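Local coordinates for protein multicopper oxidase (Pseudomonas thermotolerans, PDB 6VOW) that probably oxidises phenolic, lignin-related substrates at a mononuclear copper and passes the electrons to a multinuclear copper cluster that reduces dioxygen to water, as laccases do, at residues T37-M49 with A59-R72. Numbering follows the deposited sequence.
Sequences THDYELIAAPVDM and AWGYGGQAPGVELR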
ATOM      1  N   THR A  37       8.049 -18.230  13.771  1.00 37.30           N
ATOM      2  CA  THR A  37       8.589 -16.871  13.828  1.00 38.68           C
ATOM      3  C   THR A  37       9.591 -16.649  12.670  1.00 37.64           C
ATOM      4  O   THR A  37      10.521 -17.389  12.495  1.00 40.32           O
ATOM      5  CB  THR A  37       9.250 -16.624  15.190  1.00 36.43           C
ATOM      6  OG1 THR A  37       8.293 -16.812  16.189  1.00 37.54           O
ATOM      7  CG2 THR A  37       9.698 -15.225  15.355  1.00 41.98           C
ATOM      8  N   HIS A  38       9.334 -15.621  11.870  1.00 35.02           N
ATOM      9  CA  HIS A  38      10.164 -15.200  10.765  1.00 34.64           C
ATOM     10  C   HIS A  38      10.921 -14.015  11.284  1.00 38.51           C
ATOM     11  O   HIS A  38      10.324 -12.962  11.537  1.00 40.93           O
ATOM     12  CB  HIS A  38       9.274 -14.788   9.605  1.00 37.36           C
ATOM     13  CG  HIS A  38       8.300 -15.822   9.203  1.00 36.74           C
ATOM     14  ND1 HIS A  38       8.399 -16.453   8.000  1.00 39.01           N
ATOM     15  CD2 HIS A  38       7.226 -16.368   9.829  1.00 43.52           C
ATOM     16  CE1 HIS A  38       7.428 -17.339   7.888  1.00 43.46           C
ATOM     17  NE2 HIS A  38       6.716 -17.323   8.990  1.00 41.42           N
ATOM     18  N   ASP A  39      12.190 -14.237  11.634  1.00 35.56           N
ATOM     19  CA  ASP A  39      13.137 -13.183  12.063  1.00 41.12           C
ATOM     20  C   ASP A  39      13.872 -12.456  10.934  1.00 40.78           C
ATOM     21  O   ASP A  39      14.453 -13.056   9.993  1.00 36.12           O
ATOM     22  CB  ASP A  39      14.198 -13.673  13.095  1.00 40.76           C
ATOM     23  CG  ASP A  39      13.617 -13.794  14.451  1.00 48.67           C
ATOM     24  OD1 ASP A  39      13.452 -12.753  15.067  1.00 63.39           O
ATOM     25  OD2 ASP A  39      13.216 -14.862  14.915  1.00 51.01           O
ATOM     26  N   TYR A  40      13.813 -11.134  11.076  1.00 42.50           N
ATOM     27  CA  TYR A  40      14.459 -10.207  10.202  1.00 46.66           C
ATOM     28  C   TYR A  40      15.111  -9.117  11.064  1.00 41.52           C
ATOM     29  O   TYR A  40      14.573  -8.743  12.118  1.00 41.87           O
ATOM     30  CB  TYR A  40      13.433  -9.566   9.273  1.00 48.66           C
ATOM     31  CG  TYR A  40      12.869 -10.422   8.187  1.00 36.39           C
ATOM     32  CD1 TYR A  40      13.574 -10.638   7.042  1.00 45.62           C
ATOM     33  CD2 TYR A  40      11.647 -11.037   8.317  1.00 37.20           C
ATOM     34  CE1 TYR A  40      13.065 -11.396   6.020  1.00 43.46           C
ATOM     35  CE2 TYR A  40      11.137 -11.794   7.314  1.00 34.77           C
ATOM     36  CZ  TYR A  40      11.886 -11.992   6.184  1.00 36.32           C
ATOM     37  OH  TYR A  40      11.424 -12.700   5.148  1.00 38.21           O
ATOM     38  N   GLU A  41      16.314  -8.723  10.655  1.00 47.71           N
ATOM     39  CA  GLU A  41      16.995  -7.498  11.095  1.00 50.83           C
ATOM     40  C   GLU A  41      16.876  -6.549   9.911  1.00 56.95           C
ATOM     41  O   GLU A  41      17.448  -6.848   8.827  1.00 53.75           O
ATOM     42  CB  GLU A  41      18.477  -7.755  11.364  1.00 51.55           C
ATOM     43  CG  GLU A  41      19.166  -6.526  11.922  1.00 58.16           C
ATOM     44  CD  GLU A  41      20.670  -6.616  12.082  1.00 61.36           C
ATOM     45  OE1 GLU A  41      21.421  -6.875  11.131  1.00 70.76           O
ATOM     46  OE2 GLU A  41      21.113  -6.355  13.181  1.00 59.57           O
ATOM     47  N   LEU A  42      16.148  -5.438  10.110  1.00 52.02           N
ATOM     48  CA  LEU A  42      15.880  -4.491   9.030  1.00 41.30           C
ATOM     49  C   LEU A  42      16.508  -3.156   9.384  1.00 40.76           C
ATOM     50  O   LEU A  42      16.145  -2.551  10.392  1.00 44.33           O
ATOM     51  CB  LEU A  42      14.399  -4.288   8.785  1.00 39.06           C
ATOM     52  CG  LEU A  42      14.083  -3.511   7.492  1.00 42.44           C
ATOM     53  CD1 LEU A  42      14.717  -4.172   6.273  1.00 54.01           C
ATOM     54  CD2 LEU A  42      12.613  -3.363   7.237  1.00 43.51           C
ATOM     55  N   ILE A  43      17.422  -2.676   8.538  1.00 40.16           N
ATOM     56  CA  ILE A  43      18.143  -1.390   8.754  1.00 38.35           C
ATOM     57  C   ILE A  43      17.724  -0.317   7.687  1.00 43.52           C
ATOM     58  O   ILE A  43      17.870  -0.545   6.492  1.00 48.40           O
ATOM     59  CB  ILE A  43      19.646  -1.673   8.628  1.00 43.84           C
ATOM     60  CG1 ILE A  43      20.145  -2.610   9.728  1.00 49.89           C
ATOM     61  CG2 ILE A  43      20.439  -0.423   8.666  1.00 53.88           C
ATOM     62  CD1 ILE A  43      21.534  -3.154   9.453  1.00 53.17           C
ATOM     63  N   ALA A  44      17.234   0.837   8.152  1.00 35.33           N
ATOM     64  CA  ALA A  44      17.052   2.054   7.371  1.00 35.14           C
ATOM     65  C   ALA A  44      18.378   2.864   7.354  1.00 37.71           C
ATOM     66  O   ALA A  44      18.977   3.199   8.378  1.00 42.12           O
ATOM     67  CB  ALA A  44      15.965   2.869   8.007  1.00 36.11           C
ATOM     68  N   ALA A  45      18.834   3.203   6.184  1.00 33.31           N
ATOM     69  CA  ALA A  45      20.117   3.849   6.032  1.00 36.65           C
ATOM     70  C   ALA A  45      20.186   4.495   4.669  1.00 44.55           C
ATOM     71  O   ALA A  45      19.434   4.081   3.782  1.00 43.65           O
ATOM     72  CB  ALA A  45      21.243   2.845   6.132  1.00 40.08           C
ATOM     73  N   PRO A  46      21.126   5.485   4.500  1.00 47.03           N
ATOM     74  CA  PRO A  46      21.321   6.106   3.219  1.00 35.91           C
ATOM     75  C   PRO A  46      21.712   5.105   2.183  1.00 36.10           C
ATOM     76  O   PRO A  46      22.553   4.291   2.448  1.00 45.50           O
ATOM     77  CB  PRO A  46      22.474   7.110   3.478  1.00 44.84           C
ATOM     78  CG  PRO A  46      22.475   7.388   4.970  1.00 45.88           C
ATOM     79  CD  PRO A  46      21.992   6.105   5.556  1.00 47.76           C
ATOM     80  N   VAL A  47      21.071   5.156   1.032  1.00 40.02           N
ATOM     81  CA  VAL A  47      21.473   4.383  -0.166  1.00 52.07           C
ATOM     82  C   VAL A  47      21.690   5.347  -1.359  1.00 42.84           C
ATOM     83  O   VAL A  47      20.792   6.008  -1.728  1.00 46.33           O
ATOM     84  CB  VAL A  47      20.407   3.341  -0.643  1.00 52.24           C
ATOM     85  CG1 VAL A  47      21.020   2.453  -1.740  1.00 51.32           C
ATOM     86  CG2 VAL A  47      19.902   2.488   0.460  1.00 55.85           C
ATOM     87  N   ASP A  48      22.899   5.448  -1.908  1.00 44.39           N
ATOM     88  CA  ASP A  48      23.127   6.256  -3.102  1.00 47.09           C
ATOM     89  C   ASP A  48      22.701   5.352  -4.225  1.00 45.61           C
ATOM     90  O   ASP A  48      23.038   4.180  -4.259  1.00 50.52           O
ATOM     91  CB  ASP A  48      24.589   6.693  -3.270  1.00 46.06           C
ATOM     92  CG  ASP A  48      24.925   7.930  -2.466  1.00 52.34           C
ATOM     93  OD1 ASP A  48      24.046   8.342  -1.699  1.00 46.05           O
ATOM     94  OD2 ASP A  48      26.053   8.512  -2.604  1.00 58.48           O
ATOM     95  N   MET A  49      21.923   5.888  -5.114  1.00 47.07           N
ATOM     96  CA  MET A  49      21.339   5.123  -6.195  1.00 45.03           C
ATOM     97  C   MET A  49      21.511   5.859  -7.473  1.00 50.12           C
ATOM     98  O   MET A  49      21.351   7.065  -7.498  1.00 55.26           O
ATOM     99  CB  MET A  49      19.881   5.062  -5.963  1.00 44.02           C
ATOM    100  CG  MET A  49      19.566   4.244  -4.796  1.00 50.88           C
ATOM    101  SD  MET A  49      17.839   4.010  -4.743  1.00 53.43           S
ATOM    102  CE  MET A  49      17.409   3.168  -6.290  1.00 51.76           C
ATOM    103  N   ALA A  59      19.454   8.526  -1.971  1.00 41.04           N
ATOM    104  CA  ALA A  59      18.219   7.942  -1.414  1.00 44.17           C
ATOM    105  C   ALA A  59      18.432   7.356  -0.034  1.00 37.63           C
ATOM    106  O   ALA A  59      19.577   7.236   0.424  1.00 41.55           O
ATOM    107  CB  ALA A  59      17.652   6.860  -2.370  1.00 40.05           C
ATOM    108  N   TRP A  60      17.332   6.985   0.615  1.00 39.79           N
ATOM    109  CA  TRP A  60      17.274   6.368   1.967  1.00 35.94           C
ATOM    110  C   TRP A  60      16.506   5.081   1.787  1.00 45.45           C
ATOM    111  O   TRP A  60      15.436   5.063   1.142  1.00 39.87           O
ATOM    112  CB  TRP A  60      16.447   7.246   2.956  1.00 34.48           C
ATOM    113  CG  TRP A  60      17.137   8.434   3.352  1.00 37.32           C
ATOM    114  CD1 TRP A  60      18.347   8.835   2.946  1.00 42.52           C
ATOM    115  CD2 TRP A  60      16.689   9.419   4.282  1.00 39.25           C
ATOM    116  NE1 TRP A  60      18.677  10.010   3.546  1.00 49.11           N
ATOM    117  CE2 TRP A  60      17.661  10.360   4.385  1.00 38.95           C
ATOM    118  CE3 TRP A  60      15.553   9.559   5.052  1.00 41.51           C
ATOM    119  CZ2 TRP A  60      17.568  11.452   5.233  1.00 58.17           C
ATOM    120  CZ3 TRP A  60      15.456  10.703   5.896  1.00 52.37           C
ATOM    121  CH2 TRP A  60      16.429  11.604   5.962  1.00 55.09           C
ATOM    122  N   GLY A  61      17.058   4.001   2.324  1.00 51.45           N
ATOM    123  CA  GLY A  61      16.531   2.642   2.005  1.00 54.86           C
ATOM    124  C   GLY A  61      16.568   1.685   3.171  1.00 52.36           C
ATOM    125  O   GLY A  61      17.389   1.868   4.070  1.00 46.68           O
ATOM    126  N   TYR A  62      15.648   0.707   3.130  1.00 47.85           N
ATOM    127  CA  TYR A  62      15.689  -0.435   3.982  1.00 44.07           C
ATOM    128  C   TYR A  62      16.486  -1.560   3.316  1.00 46.33           C
ATOM    129  O   TYR A  62      16.135  -2.027   2.231  1.00 39.12           O
ATOM    130  CB  TYR A  62      14.308  -0.960   4.250  1.00 43.15           C
ATOM    131  CG  TYR A  62      13.355  -0.020   4.867  1.00 37.39           C
ATOM    132  CD1 TYR A  62      13.464   0.347   6.198  1.00 36.66           C
ATOM    133  CD2 TYR A  62      12.305   0.504   4.114  1.00 32.18           C
ATOM    134  CE1 TYR A  62      12.540   1.179   6.766  1.00 36.51           C
ATOM    135  CE2 TYR A  62      11.351   1.348   4.697  1.00 37.44           C
ATOM    136  CZ  TYR A  62      11.509   1.652   6.003  1.00 33.50           C
ATOM    137  OH  TYR A  62      10.671   2.468   6.576  1.00 37.65           O
ATOM    138  N   GLY A  63      17.564  -1.963   3.989  1.00 46.99           N
ATOM    139  CA  GLY A  63      18.310  -3.170   3.669  1.00 45.00           C
ATOM    140  C   GLY A  63      19.128  -2.942   2.475  1.00 45.16           C
ATOM    141  O   GLY A  63      19.322  -3.820   1.711  1.00 51.93           O
ATOM    142  N   GLY A  64      19.575  -1.737   2.263  1.00 48.23           N
ATOM    143  CA  GLY A  64      20.563  -1.494   1.243  1.00 47.07           C
ATOM    144  C   GLY A  64      19.925  -1.182  -0.090  1.00 45.04           C
ATOM    145  O   GLY A  64      20.646  -1.070  -1.041  1.00 48.62           O
ATOM    146  N   GLN A  65      18.585  -1.085  -0.181  1.00 40.04           N
ATOM    147  CA  GLN A  65      17.949  -0.792  -1.423  1.00 40.06           C
ATOM    148  C   GLN A  65      16.716   0.062  -1.203  1.00 41.84           C
ATOM    149  O   GLN A  65      16.185   0.094  -0.132  1.00 39.30           O
ATOM    150  CB  GLN A  65      17.475  -2.086  -2.103  1.00 43.16           C
ATOM    151  CG  GLN A  65      16.415  -2.866  -1.294  1.00 49.80           C
ATOM    152  CD  GLN A  65      16.096  -4.203  -1.927  1.00 50.77           C
ATOM    153  OE1 GLN A  65      14.945  -4.486  -2.402  1.00 49.06           O
ATOM    154  NE2 GLN A  65      17.143  -5.045  -1.996  1.00 42.63           N
ATOM    155  N   ALA A  66      16.220   0.621  -2.308  1.00 46.75           N
ATOM    156  CA  ALA A  66      14.971   1.335  -2.373  1.00 40.60           C
ATOM    157  C   ALA A  66      14.328   1.142  -3.727  1.00 38.91           C
ATOM    158  O   ALA A  66      14.969   1.421  -4.675  1.00 40.35           O
ATOM    159  CB  ALA A  66      15.312   2.740  -2.119  1.00 47.70           C
ATOM    160  N   PRO A  67      13.111   0.573  -3.857  1.00 41.13           N
ATOM    161  CA  PRO A  67      12.320   0.072  -2.734  1.00 40.97           C
ATOM    162  C   PRO A  67      13.026  -0.940  -1.878  1.00 37.45           C
ATOM    163  O   PRO A  67      13.830  -1.692  -2.360  1.00 43.11           O
ATOM    164  CB  PRO A  67      11.115  -0.615  -3.398  1.00 44.29           C
ATOM    165  CG  PRO A  67      11.018   0.014  -4.748  1.00 52.31           C
ATOM    166  CD  PRO A  67      12.411   0.390  -5.141  1.00 46.91           C
ATOM    167  N   GLY A  68      12.623  -0.970  -0.636  1.00 37.30           N
ATOM    168  CA  GLY A  68      13.257  -1.804   0.362  1.00 45.69           C
ATOM    169  C   GLY A  68      13.154  -3.318   0.137  1.00 40.85           C
ATOM    170  O   GLY A  68      12.329  -3.863  -0.639  1.00 37.54           O
ATOM    171  N   VAL A  69      14.013  -4.013   0.827  0.50 42.94           N
ATOM    172  CA  VAL A  69      14.018  -5.452   0.784  0.50 44.38           C
ATOM    173  C   VAL A  69      12.608  -6.058   0.966  0.50 42.02           C
ATOM    174  O   VAL A  69      11.731  -5.476   1.664  0.50 36.80           O
ATOM    175  CB  VAL A  69      14.895  -5.953   1.926  0.50 45.49           C
ATOM    176  CG1 VAL A  69      13.994  -6.249   3.109  0.50 38.94           C
ATOM    177  CG2 VAL A  69      15.698  -7.152   1.483  0.50 49.32           C
ATOM    178  N   GLU A  70      12.378  -7.203   0.318  1.00 38.44           N
ATOM    179  CA  GLU A  70      11.082  -7.896   0.474  1.00 50.27           C
ATOM    180  C   GLU A  70      10.997  -8.638   1.848  1.00 40.30           C
ATOM    181  O   GLU A  70      11.809  -9.381   2.174  1.00 48.75           O
ATOM    182  CB  GLU A  70      10.652  -8.799  -0.723  1.00 45.37           C
ATOM    183  CG  GLU A  70       9.132  -9.154  -0.572  1.00 47.25           C
ATOM    184  CD  GLU A  70       8.457  -9.858  -1.774  1.00 54.28           C
ATOM    185  OE1 GLU A  70       8.099 -11.023  -1.575  1.00 52.62           O
ATOM    186  OE2 GLU A  70       8.202  -9.284  -2.872  1.00 51.28           O
ATOM    187  N   LEU A  71      10.066  -8.289   2.687  1.00 36.31           N
ATOM    188  CA  LEU A  71       9.843  -9.111   3.883  1.00 40.30           C
ATOM    189  C   LEU A  71       8.812 -10.220   3.605  1.00 43.50           C
ATOM    190  O   LEU A  71       7.703  -9.957   3.001  1.00 38.29           O
ATOM    191  CB  LEU A  71       9.432  -8.265   5.058  1.00 39.98           C
ATOM    192  CG  LEU A  71      10.499  -7.741   6.010  1.00 46.27           C
ATOM    193  CD1 LEU A  71      11.594  -7.037   5.388  1.00 46.68           C
ATOM    194  CD2 LEU A  71       9.873  -6.771   6.975  1.00 57.39           C
ATOM    195  N   ARG A  72       9.144 -11.454   3.985  1.00 40.99           N
ATOM    196  CA  ARG A  72       8.104 -12.545   3.843  1.00 47.78           C
ATOM    197  C   ARG A  72       7.744 -13.119   5.175  1.00 41.80           C
ATOM    198  O   ARG A  72       8.653 -13.298   6.024  1.00 40.88           O
ATOM    199  CB  ARG A  72       8.575 -13.760   3.084  1.00 55.81           C
ATOM    200  CG  ARG A  72       9.232 -13.542   1.793  1.00 62.34           C
ATOM    201  CD  ARG A  72       8.249 -13.217   0.736  1.00 61.19           C
ATOM    202  NE  ARG A  72       7.541 -14.374   0.238  1.00 60.01           N
ATOM    203  CZ  ARG A  72       7.127 -14.512  -1.024  1.00 63.18           C
ATOM    204  NH1 ARG A  72       7.329 -13.601  -1.990  1.00 51.18           N
ATOM    205  NH2 ARG A  72       6.490 -15.591  -1.307  1.00 61.14           N
TER
HETATM  206  O   HOH W   1      12.530 -12.129   2.931  1.00 74.70           O
HETATM  207  O   HOH W   2      22.152   8.265   0.094  1.00 41.77           O
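Ala45 and Gly61 pair through both of their backbone amides at the heart of a beta hairpin, whose strands 37-49 and 57-62 form one margin of a sheet in a cupredoxin-like beta-sandwich. Gly61 N to Ala45 O measures 2.8 Å, and Gly63 N donates to Ile43 O in the same ladder. Past the hairpin partner, the chain turns at Gly63 and Gly64, both with positive phi, a conformation that suits glycine. It then runs through a cis peptide before Pro67 into strand 71-74 of the facing sheet.

The apolar contacts lie partly between the two sheets. Leu42 points inward between them: CD1 packs on Tyr62 CB (3.8 Å) of its own sheet and on Val69 CG1 of the connecting loop, while CD2 approaches Leu71 CD1 of the facing sheet. Small Ala44 sits beside the Tyr62 ring, which also meets Tyr135. On the other face of the hairpin, Val47 turns CG1 to Gly64 O and packs CG2 directly on the CA of Gly61, whose lack of a side chain allows this close approach. Met49 sets SD 3.7 Å from Ala59 CB and near Ala66 CB, and the bend at chi3 (60°) swings CE to Ala66 O.

Tyr40 combines both kinds of contact. Leu71 CG stands over the centre of its ring in a CH-pi contact, 4.1 Å from the centroid, and Arg72 O lies at the ring edge. Arg72 itself is tied by salt bridges to Glu70, Glu156 and Glu166, and Glu70 OE2 also hydrogen-bonds Ser168 OG. The Tyr40 hydroxyl accepts Arg72 N at 2.8 Å and shares a water with Glu70 O, which accepts from that water at 2.9 Å.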